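Long-range contacts in transposon Tn7 transposition protein tnsA (Escherichia coli, PDB 1T0F), which forms the Tn7 transposase together with TnsB and carries out the 5'-strand DNA breakage of transposition as a metal-dependent, restriction-enzyme-like endonuclease: residues 51-56 with 72-77; 242-247 with 260-265. All blocks are in the same frame, centred on the assembly; numbering follows the deposited sequence.

Interaction 1 of 2, residues 51-56 with 72-77; sequences YSHKTG and SLEWES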
loop_
_atom_site.group_PDB
_atom_site.type_symbol
_atom_site.label_atom_id
_atom_site.label_comp_id
_atom_site.label_asym_id
_atom_site.label_seq_id
_atom_site.Cartn_x
_atom_site.Cartn_y
_atom_site.Cartn_z
ATOM N N TYR A 51 3.743 -8.925 6.835
ATOM C CA TYR A 51 2.682 -9.885 7.104
ATOM C C TYR A 51 1.371 -9.158 7.390
ATOM O O TYR A 51 1.364 -8.094 8.019
ATOM C CB TYR A 51 3.072 -10.753 8.301
ATOM C CG TYR A 51 2.037 -11.786 8.661
ATOM C CD1 TYR A 51 1.865 -12.927 7.881
ATOM C CD2 TYR A 51 1.214 -11.617 9.776
ATOM C CE1 TYR A 51 0.898 -13.881 8.202
ATOM C CE2 TYR A 51 0.244 -12.564 10.104
ATOM C CZ TYR A 51 0.095 -13.691 9.311
ATOM O OH TYR A 51 -0.857 -14.635 9.632
ATOM N N SER A 52 0.268 -9.735 6.923
ATOM C CA SER A 52 -1.064 -9.161 7.127
ATOM C C SER A 52 -1.949 -10.126 7.903
ATOM O O SER A 52 -2.016 -11.304 7.560
ATOM C CB SER A 52 -1.736 -8.879 5.784
ATOM O OG SER A 52 -3.153 -8.822 5.924
ATOM N N HIS A 53 -2.627 -9.630 8.939
ATOM C CA HIS A 53 -3.525 -10.489 9.711
ATOM C C HIS A 53 -4.792 -10.733 8.898
ATOM O O HIS A 53 -5.423 -11.785 9.015
ATOM C CB HIS A 53 -3.914 -9.843 11.045
ATOM C CG HIS A 53 -2.767 -9.637 11.981
ATOM N ND1 HIS A 53 -2.940 -9.476 13.339
ATOM C CD2 HIS A 53 -1.437 -9.514 11.754
ATOM C CE1 HIS A 53 -1.767 -9.262 13.908
ATOM N NE2 HIS A 53 -0.839 -9.280 12.967
ATOM N N LYS A 54 -5.161 -9.763 8.066
ATOM C CA LYS A 54 -6.363 -9.887 7.249
ATOM C C LYS A 54 -6.286 -10.918 6.132
ATOM O O LYS A 54 -7.251 -11.634 5.884
ATOM C CB LYS A 54 -6.746 -8.529 6.657
ATOM C CG LYS A 54 -7.225 -7.536 7.713
ATOM C CD LYS A 54 -7.597 -6.204 7.107
ATOM C CE LYS A 54 -8.183 -5.276 8.163
ATOM N NZ LYS A 54 -9.476 -5.787 8.711
ATOM N N THR A 55 -5.137 -11.010 5.468
ATOM C CA THR A 55 -4.999 -11.947 4.359
ATOM C C THR A 55 -4.194 -13.188 4.713
ATOM O O THR A 55 -4.301 -14.208 4.036
ATOM C CB THR A 55 -4.305 -11.284 3.155
ATOM O OG1 THR A 55 -2.942 -11.006 3.497
ATOM C CG2 THR A 55 -5.008 -9.978 2.778
ATOM N N GLY A 56 -3.384 -13.096 5.760
ATOM C CA GLY A 56 -2.548 -14.219 6.144
ATOM C C GLY A 56 -1.316 -14.319 5.252
ATOM O O GLY A 56 -0.526 -15.253 5.389
ATOM N N SER A 72 -2.353 1.602 6.900
ATOM C CA SER A 72 -3.623 2.291 7.125
ATOM C C SER A 72 -4.801 1.382 6.765
ATOM O O SER A 72 -5.824 1.377 7.457
ATOM C CB SER A 72 -3.688 3.583 6.298
ATOM O OG SER A 72 -2.600 4.445 6.604
ATOM N N LEU A 73 -4.669 0.618 5.678
ATOM C CA LEU A 73 -5.734 -0.295 5.253
ATOM C C LEU A 73 -5.901 -1.464 6.221
ATOM O O LEU A 73 -7.023 -1.838 6.565
ATOM C CB LEU A 73 -5.440 -0.853 3.854
ATOM C CG LEU A 73 -5.494 0.122 2.675
ATOM C CD1 LEU A 73 -4.933 -0.564 1.431
ATOM C CD2 LEU A 73 -6.936 0.579 2.443
ATOM N N GLU A 74 -4.777 -2.037 6.646
ATOM C CA GLU A 74 -4.762 -3.177 7.570
ATOM C C GLU A 74 -5.345 -2.794 8.933
ATOM O O GLU A 74 -5.807 -3.647 9.686
ATOM C CB GLU A 74 -3.321 -3.679 7.722
ATOM C CG GLU A 74 -3.107 -4.866 8.656
ATOM C CD GLU A 74 -3.561 -6.206 8.078
ATOM O OE1 GLU A 74 -3.599 -6.367 6.835
ATOM O OE2 GLU A 74 -3.858 -7.114 8.879
ATOM N N TRP A 75 -5.326 -1.503 9.241
ATOM C CA TRP A 75 -5.874 -1.010 10.505
ATOM C C TRP A 75 -7.412 -0.992 10.496
ATOM O O TRP A 75 -8.043 -1.205 11.531
ATOM C CB TRP A 75 -5.360 0.405 10.771
ATOM C CG TRP A 75 -5.949 1.045 11.997
ATOM C CD1 TRP A 75 -5.528 0.891 13.288
ATOM C CD2 TRP A 75 -7.084 1.915 12.045
ATOM N NE1 TRP A 75 -6.331 1.616 14.139
ATOM C CE2 TRP A 75 -7.296 2.253 13.402
ATOM C CE3 TRP A 75 -7.946 2.440 11.075
ATOM C CZ2 TRP A 75 -8.336 3.093 13.811
ATOM C CZ3 TRP A 75 -8.982 3.279 11.482
ATOM C CH2 TRP A 75 -9.166 3.596 12.840
ATOM N N GLU A 76 -8.009 -0.725 9.334
ATOM C CA GLU A 76 -9.471 -0.652 9.199
ATOM C C GLU A 76 -10.180 -1.981 9.447
ATOM O O GLU A 76 -9.912 -2.969 8.769
ATOM C CB GLU A 76 -9.845 -0.145 7.804
ATOM C CG GLU A 76 -9.402 1.282 7.504
ATOM C CD GLU A 76 -10.164 2.324 8.313
ATOM O OE1 GLU A 76 -11.245 1.996 8.852
ATOM O OE2 GLU A 76 -9.688 3.477 8.390
ATOM N N SER A 77 -11.113 -2.000 10.395
ATOM C CA SER A 77 -11.818 -3.243 10.705
ATOM C C SER A 77 -12.631 -3.831 9.548
ATOM O O SER A 77 -12.727 -5.047 9.419
ATOM C CB SER A 77 -12.734 -3.050 11.921
ATOM O OG SER A 77 -13.814 -2.187 11.624
HETATM O O HOH W 1 -8.139 -4.526 11.404
#
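A single carboxylate, that of E74, does most of the hydrogen bonding between the turn 51-56 and segment 72-77, which includes the C-terminal part of helix 64-75. E74 starts with CG anti to the backbone N (chi1 180°) and then bends at chi2, which turns the acid into the mouth of the turn. Its OE1 takes the hydroxyl bond from S52, OG to OE1 at 2.7 Å, met from above the carboxylate plane. OE2 faces two backbone amides: K54 N lies 3.1 Å from E74 OE2 on the syn lone pair, and H53 N, though only 2.8 Å from E74 OE2, is badly angled and counts as a weak bond. S52 OG in turn accepts from T55 N at 3.0 Å, an ST motif, so one hydroxyl accepts within the turn and donates to the acid. This turn joins strands 48-51 and 58-61, and helix 64-75 packs through L73 on the sheet of the PD-(D/E)XK-type nuclease domain. E74 OE2 also forms a salt bridge with K245, which would be expected to favour the ionised acid in this buried place. An alanine in place of E74 would remove the acceptor of S52 OG and of both amides as well as the partner of K245, and would probably loosen the turn against the helix.

The lysine contact is of another kind. K54 runs extended past the acid to a bend at chi4 (-65°), its CG 3.6 Å from E74 OE2. Its NZ makes a weak bond to E76 O at 2.9 Å while hydrogen-bonding to V79 O further along the chain, and a water relays it, weakly, to E74 O, to which the water donates at 3.0 Å.

Interaction 2 of 2, residues 242-247 with 260-265; sequences GFIKFN and LCISQV
The carbonyl oxygen F243 O is gripped by two bonds from one residue, S263. S263 N approaches nearly along the C=O axis at 3.1 Å from F243 O, whereas S263 OG lies in the carbonyl plane, on a lone pair, 2.9 Å from F243 O. The hydroxyl gets there because S263 OG sits between its own backbone N and carbonyl carbon (chi1 58°), and this also places it at the edge of the F243 ring.

Further along, K245 and C261 form a hydrogen-bonded pair: C261 N meets K245 O at 2.8 Å, almost straight (173°), and K245 N returns a bond to C261 O. On their shared face K245 CG lies 3.6 Å from C261 CB before the lysine bends at chi3 and carries NZ off to its salt bridge with E74.

I244 and I262, the non-hydrogen-bonded pair, lie side by side on the other face, CG1 to CG1, with I244 covered by helix 230-240 and I262 by helix 198-207. L260 extends this layer, its CD2 3.9 Å from I244 CG2. The whole is a short two-stranded antiparallel ribbon, one face laid on the helices of the C-terminal domain.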
loop_
_atom_site.group_PDB
_atom_site.type_symbol
_atom_site.label_atom_id
_atom_site.label_comp_id
_atom_site.label_asym_id
_atom_site.label_seq_id
_atom_site.Cartn_x
_atom_site.Cartn_y
_atom_site.Cartn_z
ATOM N N GLY A 242 4.863 -6.868 10.762
ATOM C CA GLY A 242 3.432 -7.106 10.644
ATOM C C GLY A 242 2.786 -8.137 11.552
ATOM O O GLY A 242 1.555 -8.250 11.570
ATOM N N PHE A 243 3.590 -8.898 12.291
ATOM C CA PHE A 243 3.043 -9.916 13.184
ATOM C C PHE A 243 2.263 -9.276 14.325
ATOM O O PHE A 243 1.383 -9.893 14.918
ATOM C CB PHE A 243 4.166 -10.812 13.697
ATOM C CG PHE A 243 4.806 -11.619 12.611
ATOM C CD1 PHE A 243 4.042 -12.506 11.860
ATOM C CD2 PHE A 243 6.148 -11.454 12.297
ATOM C CE1 PHE A 243 4.600 -13.217 10.807
ATOM C CE2 PHE A 243 6.721 -12.162 11.240
ATOM C CZ PHE A 243 5.942 -13.045 10.495
ATOM N N ILE A 244 2.587 -8.022 14.609
ATOM C CA ILE A 244 1.890 -7.263 15.626
ATOM C C ILE A 244 1.401 -5.988 14.958
ATOM O O ILE A 244 2.160 -5.332 14.244
ATOM C CB ILE A 244 2.824 -6.867 16.791
ATOM C CG1 ILE A 244 3.342 -8.122 17.494
ATOM C CG2 ILE A 244 2.081 -5.968 17.785
ATOM C CD1 ILE A 244 4.357 -7.818 18.591
ATOM N N LYS A 245 0.129 -5.658 15.150
ATOM C CA LYS A 245 -0.408 -4.421 14.604
ATOM C C LYS A 245 -0.941 -3.627 15.796
ATOM O O LYS A 245 -1.267 -4.201 16.839
ATOM C CB LYS A 245 -1.502 -4.688 13.568
ATOM C CG LYS A 245 -2.593 -5.617 14.010
ATOM C CD LYS A 245 -3.285 -6.267 12.809
ATOM C CE LYS A 245 -4.277 -5.345 12.129
ATOM N NZ LYS A 245 -5.053 -6.073 11.065
ATOM N N PHE A 246 -1.006 -2.311 15.655
ATOM C CA PHE A 246 -1.462 -1.475 16.760
ATOM C C PHE A 246 -2.295 -0.302 16.266
ATOM O O PHE A 246 -2.592 -0.204 15.080
ATOM C CB PHE A 246 -0.253 -0.953 17.537
ATOM C CG PHE A 246 0.650 -0.049 16.731
ATOM C CD1 PHE A 246 1.481 -0.568 15.741
ATOM C CD2 PHE A 246 0.672 1.324 16.972
ATOM C CE1 PHE A 246 2.329 0.272 14.999
ATOM C CE2 PHE A 246 1.510 2.169 16.242
ATOM C CZ PHE A 246 2.343 1.643 15.251
ATOM N N ASN A 247 -2.687 0.583 17.178
ATOM C CA ASN A 247 -3.470 1.745 16.779
ATOM C C ASN A 247 -2.498 2.767 16.197
ATOM O O ASN A 247 -1.964 3.618 16.916
ATOM C CB ASN A 247 -4.209 2.348 17.982
ATOM C CG ASN A 247 -5.135 3.478 17.580
ATOM O OD1 ASN A 247 -5.229 3.821 16.404
ATOM N ND2 ASN A 247 -5.825 4.066 18.556
ATOM N N LEU A 260 -2.656 -3.455 21.030
ATOM C CA LEU A 260 -1.848 -4.297 20.162
ATOM C C LEU A 260 -2.548 -5.608 19.863
ATOM O O LEU A 260 -3.121 -6.237 20.753
ATOM C CB LEU A 260 -0.482 -4.584 20.793
ATOM C CG LEU A 260 0.606 -3.532 20.560
ATOM C CD1 LEU A 260 0.198 -2.200 21.165
ATOM C CD2 LEU A 260 1.904 -4.017 21.165
ATOM N N CYS A 261 -2.519 -6.000 18.596
ATOM C CA CYS A 261 -3.120 -7.252 18.163
ATOM C C CYS A 261 -1.950 -8.134 17.754
ATOM O O CYS A 261 -1.178 -7.775 16.860
ATOM C CB CYS A 261 -4.049 -7.021 16.971
ATOM S SG CYS A 261 -4.848 -8.528 16.376
ATOM N N ILE A 262 -1.811 -9.275 18.422
ATOM C CA ILE A 262 -0.719 -10.194 18.145
ATOM C C ILE A 262 -1.217 -11.450 17.464
ATOM O O ILE A 262 -2.152 -12.095 17.936
ATOM C CB ILE A 262 0.009 -10.592 19.439
ATOM C CG1 ILE A 262 0.586 -9.344 20.112
ATOM C CG2 ILE A 262 1.112 -11.590 19.127
ATOM C CD1 ILE A 262 1.374 -9.635 21.369
ATOM N N SER A 263 -0.580 -11.796 16.352
ATOM C CA SER A 263 -0.962 -12.977 15.590
ATOM C C SER A 263 -0.275 -14.243 16.097
ATOM O O SER A 263 0.883 -14.209 16.516
ATOM C CB SER A 263 -0.620 -12.771 14.118
ATOM O OG SER A 263 0.765 -12.513 13.969
ATOM N N GLN A 264 -1.010 -15.352 16.067
ATOM C CA GLN A 264 -0.493 -16.655 16.483
ATOM C C GLN A 264 -0.013 -17.306 15.200
ATOM O O GLN A 264 -0.829 -17.770 14.409
ATOM C CB GLN A 264 -1.600 -17.541 17.058
ATOM C CG GLN A 264 -2.353 -16.997 18.248
ATOM C CD GLN A 264 -3.456 -17.949 18.686
ATOM O OE1 GLN A 264 -3.195 -19.111 19.012
ATOM N NE2 GLN A 264 -4.695 -17.464 18.685
ATOM N N VAL A 265 1.292 -17.348 14.981
ATOM C CA VAL A 265 1.789 -17.944 13.752
ATOM C C VAL A 265 2.671 -19.156 13.975
ATOM O O VAL A 265 3.350 -19.277 14.995
ATOM C CB VAL A 265 2.577 -16.922 12.905
ATOM C CG1 VAL A 265 1.698 -15.727 12.583
ATOM C CG2 VAL A 265 3.829 -16.489 13.645
#

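Both segments of interaction 1 precede those of interaction 2 in the sequence, yet the centres of the two contacts lie only 10 Å apart. Interaction 1 belongs to the nuclease part, where helix 64-75 flanks the four-stranded sheet that carries the metal-binding residues; interaction 2 is the small ribbon that follows helix 230-240. They touch directly: E74 OE2 and K245 NZ make a salt bridge at 2.7 Å, and H53 packs on K245 while its NE2 makes weak hydrogen bonds to the carbonyls of G242 and F243. Together these link the nuclease part to the C-terminal part, consistent with the two holding a fixed mutual orientation.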